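Petrobactin biosynthesis protein AsbB (Bacillus anthracis, PDB 3TO3) catalyses the ATP-dependent condensation of spermidine with citryl-spermidine intermediates during biosynthesis of the siderophore petrobactin. Local coordinates at residues B[314-319]-B[493-498]; B[425-430]-B[548-553]. One frame throughout, in Å; residues are numbered along the deposited sequence. Where two conformers were deposited one is given.

In the fold
Both contacts include an edge-to-face aromatic pair, and neither has a hydrogen bond across it; in contact 2 the packing of Leu553 adds to the pair. Contact 1 joins the start of helix 315-333, in the IucA/IucC part, to residues 493-498 in the FhuF-like part. It lies near the nucleotide site without touching the ATP: the side chain of Tyr316 is about 13 Å from the bound nucleotide and about 7 Å from that of Glu462, which binds ATP. Contact 2 lies wholly within the FhuF-like part, away from the ATP site, and ties helix 410-432 to the loop after helix 532-547. The two centres are 26 Å apart, with nearest atoms about 11 Å apart. In sequence the two contacts interleave.

Contact 1: residues B[314-319]-B[493-498]; sequences KPYSVA and NDFFEM
Tyr316 and Phe495 form a T-shaped aromatic pair. The edge of the Phe495 ring points at one face of the Tyr316 ring. The ring centroids are 5.3 Å apart and the planes are inclined at 60°. The closest atoms are Tyr316 CE1 and Phe495 CD2, at 3.9 Å, and Phe495 CE2 lies over the tyrosine face. In Tyr316, CG sits between the backbone N and the carbonyl carbon (chi1 53°), which sends the ring out from the first turn of helix 315-333. The pair joins the start of this helix, in the IucA/IucC part, to the loop leading into strand 497-498, in the FhuF-like part. Tyr316 lies near the ATP-binding residue Glu462.

Apolar groups of the same segments flank both rings. Lys314 CB packs near the rim of a Tyr316 face, 3.6 Å above the plane. Asp494 CB sits over the centre of a Phe495 face. Tyr487, on helix 485-488, meets both rings and joins them in an aromatic cluster.

No polar bond crosses the contact. On the helix side, Lys314 is the N-cap residue, and its carbonyl O accepts from Ser317 OG at 3.0 Å and from Val318 N at 2.9 Å.

The contact therefore depends on ring packing and van der Waals contact. The edge-to-face geometry places the weakly positive C-H rim of Phe495 against the pi cloud of Tyr316.

Contact 2: residues B[425-430]-B[548-553]; sequences VIHLVV and RKYPHL
With chi1 at -173°, the His427 imidazole extends opposite its backbone N, and this brings the end of the ring up to Tyr550. The Tyr550 ring swings to meet it with chi1 at -54°. His427 CE1 reaches Tyr550 CE1 at 4.3 Å. The imidazole edge is turned to the phenol face, with the planes at 65° and the centroids 5.6 Å apart. This is a T-shaped stack. His427 CE1 stands over the rim of that face, and Lys549 CB lies over the opposite one.

Both imidazole nitrogens have hydrogen-bond partners outside the two segments. ND1 pairs with His546 NE2, and NE2 with Asp335 OD2. These bonds fix the rotation of the ring and satisfy its polar atoms in a buried place. The Asp335 carboxylate would probably polarise the His427 imidazole.

In the FhuF-like part, away from the ATP site, the contact holds helix 410-432 against the loop that joins helices 532-547 and 554-560. Helix 336-342 lies beside it, where Tyr337 meets the His427 ring. The loop ends in a 3-10 turn at 551-553. Leu553 N bonds to Tyr550 O at 2.8 Å, closing the turn and holding the two contacting residues of the loop close together.

Leu553 packs with both methyl groups against the helix. CD1 lies 4.3 Å from His427 CE1. CD2 comes to 4.2 Å from Val430 O, a carbonyl that also accepts a hydrogen bond from Arg556 NH1. The branch of Val430 meets the base of the leucine side chain, with Val430 CG1 at 4.3 Å from Leu553 CB. Phe547, on helix 532-547, touches the side chains of both Val430 and Leu553.

Contact 1: residues B[314-319]-B[493-498]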
loop_
_atom_site.group_PDB
_atom_site.type_symbol
_atom_site.label_atom_id
_atom_site.label_comp_id
_atom_site.label_asym_id
_atom_site.label_seq_id
_atom_site.Cartn_x
_atom_site.Cartn_y
_atom_site.Cartn_z
ATOM N N LYS B 314 -16.736 -5.365 -9.274
ATOM C CA LYS B 314 -17.719 -4.286 -9.383
ATOM C C LYS B 314 -19.111 -4.817 -8.961
ATOM O O LYS B 314 -19.605 -5.823 -9.513
ATOM C CB LYS B 314 -17.766 -3.689 -10.806
ATOM C CG LYS B 314 -16.453 -3.135 -11.359
ATOM C CD LYS B 314 -16.043 -1.868 -10.620
ATOM C CE LYS B 314 -15.190 -0.926 -11.485
ATOM N NZ LYS B 314 -14.867 0.376 -10.792
ATOM N N PRO B 315 -19.738 -4.149 -7.971
ATOM C CA PRO B 315 -21.077 -4.504 -7.487
ATOM C C PRO B 315 -22.113 -4.620 -8.616
ATOM O O PRO B 315 -22.913 -5.571 -8.628
ATOM C CB PRO B 315 -21.428 -3.336 -6.566
ATOM C CG PRO B 315 -20.074 -2.894 -6.039
ATOM C CD PRO B 315 -19.149 -3.031 -7.214
ATOM N N TYR B 316 -22.112 -3.682 -9.565
ATOM C CA TYR B 316 -23.090 -3.778 -10.622
ATOM C C TYR B 316 -22.867 -5.062 -11.446
ATOM O O TYR B 316 -23.830 -5.691 -11.868
ATOM C CB TYR B 316 -23.152 -2.511 -11.486
ATOM C CG TYR B 316 -21.834 -2.079 -12.032
ATOM C CD1 TYR B 316 -21.362 -2.603 -13.231
ATOM C CD2 TYR B 316 -21.047 -1.135 -11.355
ATOM C CE1 TYR B 316 -20.135 -2.214 -13.750
ATOM C CE2 TYR B 316 -19.818 -0.731 -11.873
ATOM C CZ TYR B 316 -19.373 -1.280 -13.074
ATOM O OH TYR B 316 -18.164 -0.911 -13.608
ATOM N N SER B 317 -21.606 -5.469 -11.632
ATOM C CA SER B 317 -21.329 -6.633 -12.465
ATOM C C SER B 317 -21.592 -7.956 -11.730
ATOM O O SER B 317 -21.998 -8.922 -12.335
ATOM C CB SER B 317 -19.925 -6.575 -13.071
ATOM O OG SER B 317 -18.985 -7.049 -12.155
ATOM N N VAL B 318 -21.384 -7.981 -10.420
ATOM C CA VAL B 318 -21.811 -9.093 -9.599
ATOM C C VAL B 318 -23.344 -9.258 -9.698
ATOM O O VAL B 318 -23.864 -10.375 -9.822
ATOM C CB VAL B 318 -21.391 -8.876 -8.131
ATOM C CG1 VAL B 318 -22.146 -9.835 -7.199
ATOM C CG2 VAL B 318 -19.866 -9.037 -7.991
ATOM N N ALA B 319 -24.053 -8.137 -9.690
ATOM C CA ALA B 319 -25.516 -8.150 -9.686
ATOM C C ALA B 319 -26.095 -8.707 -10.994
ATOM O O ALA B 319 -27.124 -9.397 -10.991
ATOM C CB ALA B 319 -26.049 -6.762 -9.436
ATOM N N ASN B 493 -22.580 3.180 -23.815
ATOM C CA ASN B 493 -21.183 2.760 -23.930
ATOM C C ASN B 493 -20.529 2.511 -22.579
ATOM O O ASN B 493 -19.402 2.010 -22.505
ATOM C CB ASN B 493 -20.349 3.749 -24.752
ATOM C CG ASN B 493 -20.674 3.697 -26.229
ATOM O OD1 ASN B 493 -21.141 2.673 -26.738
ATOM N ND2 ASN B 493 -20.429 4.802 -26.930
ATOM N N ASP B 494 -21.241 2.852 -21.511
ATOM C CA ASP B 494 -20.714 2.672 -20.161
ATOM C C ASP B 494 -20.562 1.198 -19.767
ATOM O O ASP B 494 -19.526 0.784 -19.242
ATOM C CB ASP B 494 -21.602 3.402 -19.147
ATOM C CG ASP B 494 -21.158 4.841 -18.905
ATOM O OD1 ASP B 494 -20.288 5.343 -19.670
ATOM O OD2 ASP B 494 -21.692 5.465 -17.946
ATOM N N PHE B 495 -21.628 0.427 -19.958
ATOM C CA PHE B 495 -21.592 -0.991 -19.647
ATOM C C PHE B 495 -22.284 -1.864 -20.702
ATOM O O PHE B 495 -23.479 -1.702 -20.984
ATOM C CB PHE B 495 -22.208 -1.263 -18.275
ATOM C CG PHE B 495 -22.422 -0.036 -17.432
ATOM C CD1 PHE B 495 -23.545 0.766 -17.615
ATOM C CD2 PHE B 495 -21.532 0.288 -16.420
ATOM C CE1 PHE B 495 -23.766 1.893 -16.814
ATOM C CE2 PHE B 495 -21.746 1.415 -15.613
ATOM C CZ PHE B 495 -22.866 2.216 -15.812
ATOM N N PHE B 496 -21.512 -2.753 -21.309
ATOM C CA PHE B 496 -22.007 -3.877 -22.120
ATOM C C PHE B 496 -22.574 -3.502 -23.473
ATOM O O PHE B 496 -22.469 -4.274 -24.414
ATOM C CB PHE B 496 -23.203 -4.584 -21.449
ATOM C CG PHE B 496 -22.886 -5.301 -20.186
ATOM C CD1 PHE B 496 -21.761 -6.081 -20.073
ATOM C CD2 PHE B 496 -23.743 -5.199 -19.105
ATOM C CE1 PHE B 496 -21.474 -6.731 -18.884
ATOM C CE2 PHE B 496 -23.472 -5.846 -17.926
ATOM C CZ PHE B 496 -22.326 -6.608 -17.811
ATOM N N GLU B 497 -23.033 -2.283 -23.652
ATOM C CA GLU B 497 -23.818 -2.069 -24.846
ATOM C C GLU B 497 -23.176 -0.972 -25.610
ATOM O O GLU B 497 -22.977 0.110 -25.079
ATOM C CB GLU B 497 -25.288 -1.736 -24.548
ATOM C CG GLU B 497 -26.018 -1.234 -25.802
ATOM C CD GLU B 497 -27.535 -1.127 -25.647
ATOM O OE1 GLU B 497 -28.069 -1.397 -24.546
ATOM O OE2 GLU B 497 -28.196 -0.770 -26.646
HETATM N N MSE B 498 -22.828 -1.250 -26.854
HETATM C CA MSE B 498 -22.136 -0.242 -27.636
HETATM C C MSE B 498 -23.047 0.304 -28.708
HETATM O O MSE B 498 -23.856 -0.424 -29.278
HETATM C CB MSE B 498 -20.831 -0.798 -28.208
HETATM C CG MSE B 498 -19.831 -1.244 -27.114
HETATM SE SE MSE B 498 -19.187 0.163 -25.872
HETATM C CE MSE B 498 -19.362 -0.853 -24.210
#

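Contact 2: residues B[425-430]-B[548-553]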
loop_
_atom_site.group_PDB
_atom_site.type_symbol
_atom_site.label_atom_id
_atom_site.label_comp_id
_atom_site.label_asym_id
_atom_site.label_seq_id
_atom_site.Cartn_x
_atom_site.Cartn_y
_atom_site.Cartn_z
ATOM N N VAL B 425 -16.714 -18.120 -31.858
ATOM C CA VAL B 425 -16.684 -16.784 -31.308
ATOM C C VAL B 425 -17.102 -15.772 -32.368
ATOM O O VAL B 425 -17.909 -14.887 -32.093
ATOM C CB VAL B 425 -15.282 -16.398 -30.780
ATOM C CG1 VAL B 425 -15.315 -14.989 -30.248
ATOM C CG2 VAL B 425 -14.802 -17.376 -29.694
ATOM N N ILE B 426 -16.566 -15.905 -33.583
ATOM C CA ILE B 426 -16.873 -14.959 -34.665
ATOM C C ILE B 426 -18.331 -15.127 -35.094
ATOM O O ILE B 426 -19.041 -14.147 -35.371
ATOM C CB ILE B 426 -15.904 -15.145 -35.876
ATOM C CG1 ILE B 426 -14.480 -14.815 -35.441
ATOM C CG2 ILE B 426 -16.284 -14.258 -37.038
ATOM C CD1 ILE B 426 -13.415 -15.080 -36.498
ATOM N N HIS B 427 -18.778 -16.386 -35.131
ATOM C CA HIS B 427 -20.175 -16.663 -35.396
ATOM C C HIS B 427 -21.126 -15.931 -34.436
ATOM O O HIS B 427 -22.116 -15.358 -34.873
ATOM C CB HIS B 427 -20.446 -18.155 -35.353
ATOM C CG HIS B 427 -21.827 -18.514 -35.780
ATOM N ND1 HIS B 427 -22.163 -18.729 -37.100
ATOM C CD2 HIS B 427 -22.964 -18.686 -35.064
ATOM C CE1 HIS B 427 -23.455 -19.021 -37.181
ATOM N NE2 HIS B 427 -23.960 -19.010 -35.961
ATOM N N LEU B 428 -20.826 -15.981 -33.133
ATOM C CA LEU B 428 -21.572 -15.259 -32.105
ATOM C C LEU B 428 -21.655 -13.772 -32.427
ATOM O O LEU B 428 -22.708 -13.151 -32.282
ATOM C CB LEU B 428 -20.885 -15.424 -30.744
ATOM C CG LEU B 428 -21.299 -16.647 -29.940
ATOM C CD1 LEU B 428 -20.489 -16.785 -28.671
ATOM C CD2 LEU B 428 -22.795 -16.543 -29.619
ATOM N N VAL B 429 -20.533 -13.192 -32.844
ATOM C CA VAL B 429 -20.500 -11.783 -33.198
ATOM C C VAL B 429 -21.418 -11.483 -34.383
ATOM O O VAL B 429 -22.255 -10.580 -34.321
ATOM C CB VAL B 429 -19.066 -11.311 -33.532
ATOM C CG1 VAL B 429 -19.094 -10.012 -34.340
ATOM C CG2 VAL B 429 -18.256 -11.158 -32.249
ATOM N N VAL B 430 -21.279 -12.255 -35.455
ATOM C CA VAL B 430 -21.974 -11.929 -36.715
ATOM C C VAL B 430 -23.454 -12.323 -36.740
ATOM O O VAL B 430 -24.331 -11.589 -37.235
ATOM C CB VAL B 430 -21.245 -12.567 -37.902
ATOM C CG1 VAL B 430 -21.929 -12.209 -39.212
ATOM C CG2 VAL B 430 -19.727 -12.181 -37.897
ATOM N N ARG B 548 -19.590 -19.099 -45.989
ATOM C CA ARG B 548 -20.182 -19.529 -47.256
ATOM C C ARG B 548 -21.366 -20.473 -47.014
ATOM O O ARG B 548 -22.185 -20.686 -47.901
ATOM C CB ARG B 548 -19.143 -20.142 -48.212
ATOM C CG ARG B 548 -18.669 -19.158 -49.303
ATOM C CD ARG B 548 -17.835 -19.820 -50.413
ATOM N NE ARG B 548 -16.418 -19.905 -50.072
ATOM C CZ ARG B 548 -15.851 -20.963 -49.504
ATOM N NH1 ARG B 548 -16.580 -22.034 -49.205
ATOM N NH2 ARG B 548 -14.557 -20.949 -49.228
ATOM N N LYS B 549 -21.456 -21.026 -45.808
ATOM C CA LYS B 549 -22.614 -21.824 -45.424
ATOM C C LYS B 549 -23.798 -21.010 -44.877
ATOM O O LYS B 549 -24.863 -21.567 -44.630
ATOM C CB LYS B 549 -22.199 -22.891 -44.402
ATOM C CG LYS B 549 -21.224 -23.907 -44.972
ATOM C CD LYS B 549 -20.969 -25.056 -44.013
ATOM C CE LYS B 549 -20.062 -24.655 -42.885
ATOM N NZ LYS B 549 -20.121 -25.643 -41.764
ATOM N N TYR B 550 -23.617 -19.706 -44.674
ATOM C CA TYR B 550 -24.697 -18.866 -44.162
ATOM C C TYR B 550 -24.833 -17.570 -44.965
ATOM O O TYR B 550 -24.456 -16.502 -44.496
ATOM C CB TYR B 550 -24.522 -18.597 -42.657
ATOM C CG TYR B 550 -24.367 -19.874 -41.855
ATOM C CD1 TYR B 550 -23.134 -20.288 -41.372
ATOM C CD2 TYR B 550 -25.455 -20.693 -41.626
ATOM C CE1 TYR B 550 -23.002 -21.482 -40.657
ATOM C CE2 TYR B 550 -25.342 -21.878 -40.917
ATOM C CZ TYR B 550 -24.125 -22.272 -40.435
ATOM O OH TYR B 550 -24.060 -23.469 -39.747
ATOM N N PRO B 551 -25.398 -17.670 -46.182
ATOM C CA PRO B 551 -25.631 -16.541 -47.092
ATOM C C PRO B 551 -26.439 -15.420 -46.435
ATOM O O PRO B 551 -26.222 -14.237 -46.720
ATOM C CB PRO B 551 -26.467 -17.164 -48.228
ATOM C CG PRO B 551 -26.185 -18.601 -48.170
ATOM C CD PRO B 551 -25.905 -18.937 -46.733
ATOM N N HIS B 552 -27.386 -15.785 -45.581
ATOM C CA HIS B 552 -28.177 -14.767 -44.906
ATOM C C HIS B 552 -27.286 -13.852 -44.035
ATOM O O HIS B 552 -27.672 -12.745 -43.654
ATOM C CB HIS B 552 -29.323 -15.402 -44.104
ATOM C CG HIS B 552 -28.875 -16.199 -42.916
ATOM N ND1 HIS B 552 -28.575 -17.543 -42.992
ATOM C CD2 HIS B 552 -28.697 -15.844 -41.619
ATOM C CE1 HIS B 552 -28.223 -17.977 -41.793
ATOM N NE2 HIS B 552 -28.292 -16.968 -40.941
ATOM N N LEU B 553 -26.077 -14.312 -43.743
ATOM C CA LEU B 553 -25.174 -13.519 -42.923
ATOM C C LEU B 553 -24.225 -12.652 -43.744
ATOM O O LEU B 553 -23.444 -11.894 -43.185
ATOM C CB LEU B 553 -24.389 -14.424 -41.968
ATOM C CG LEU B 553 -25.249 -15.125 -40.912
ATOM C CD1 LEU B 553 -24.427 -15.917 -39.946
ATOM C CD2 LEU B 553 -26.051 -14.101 -40.148
#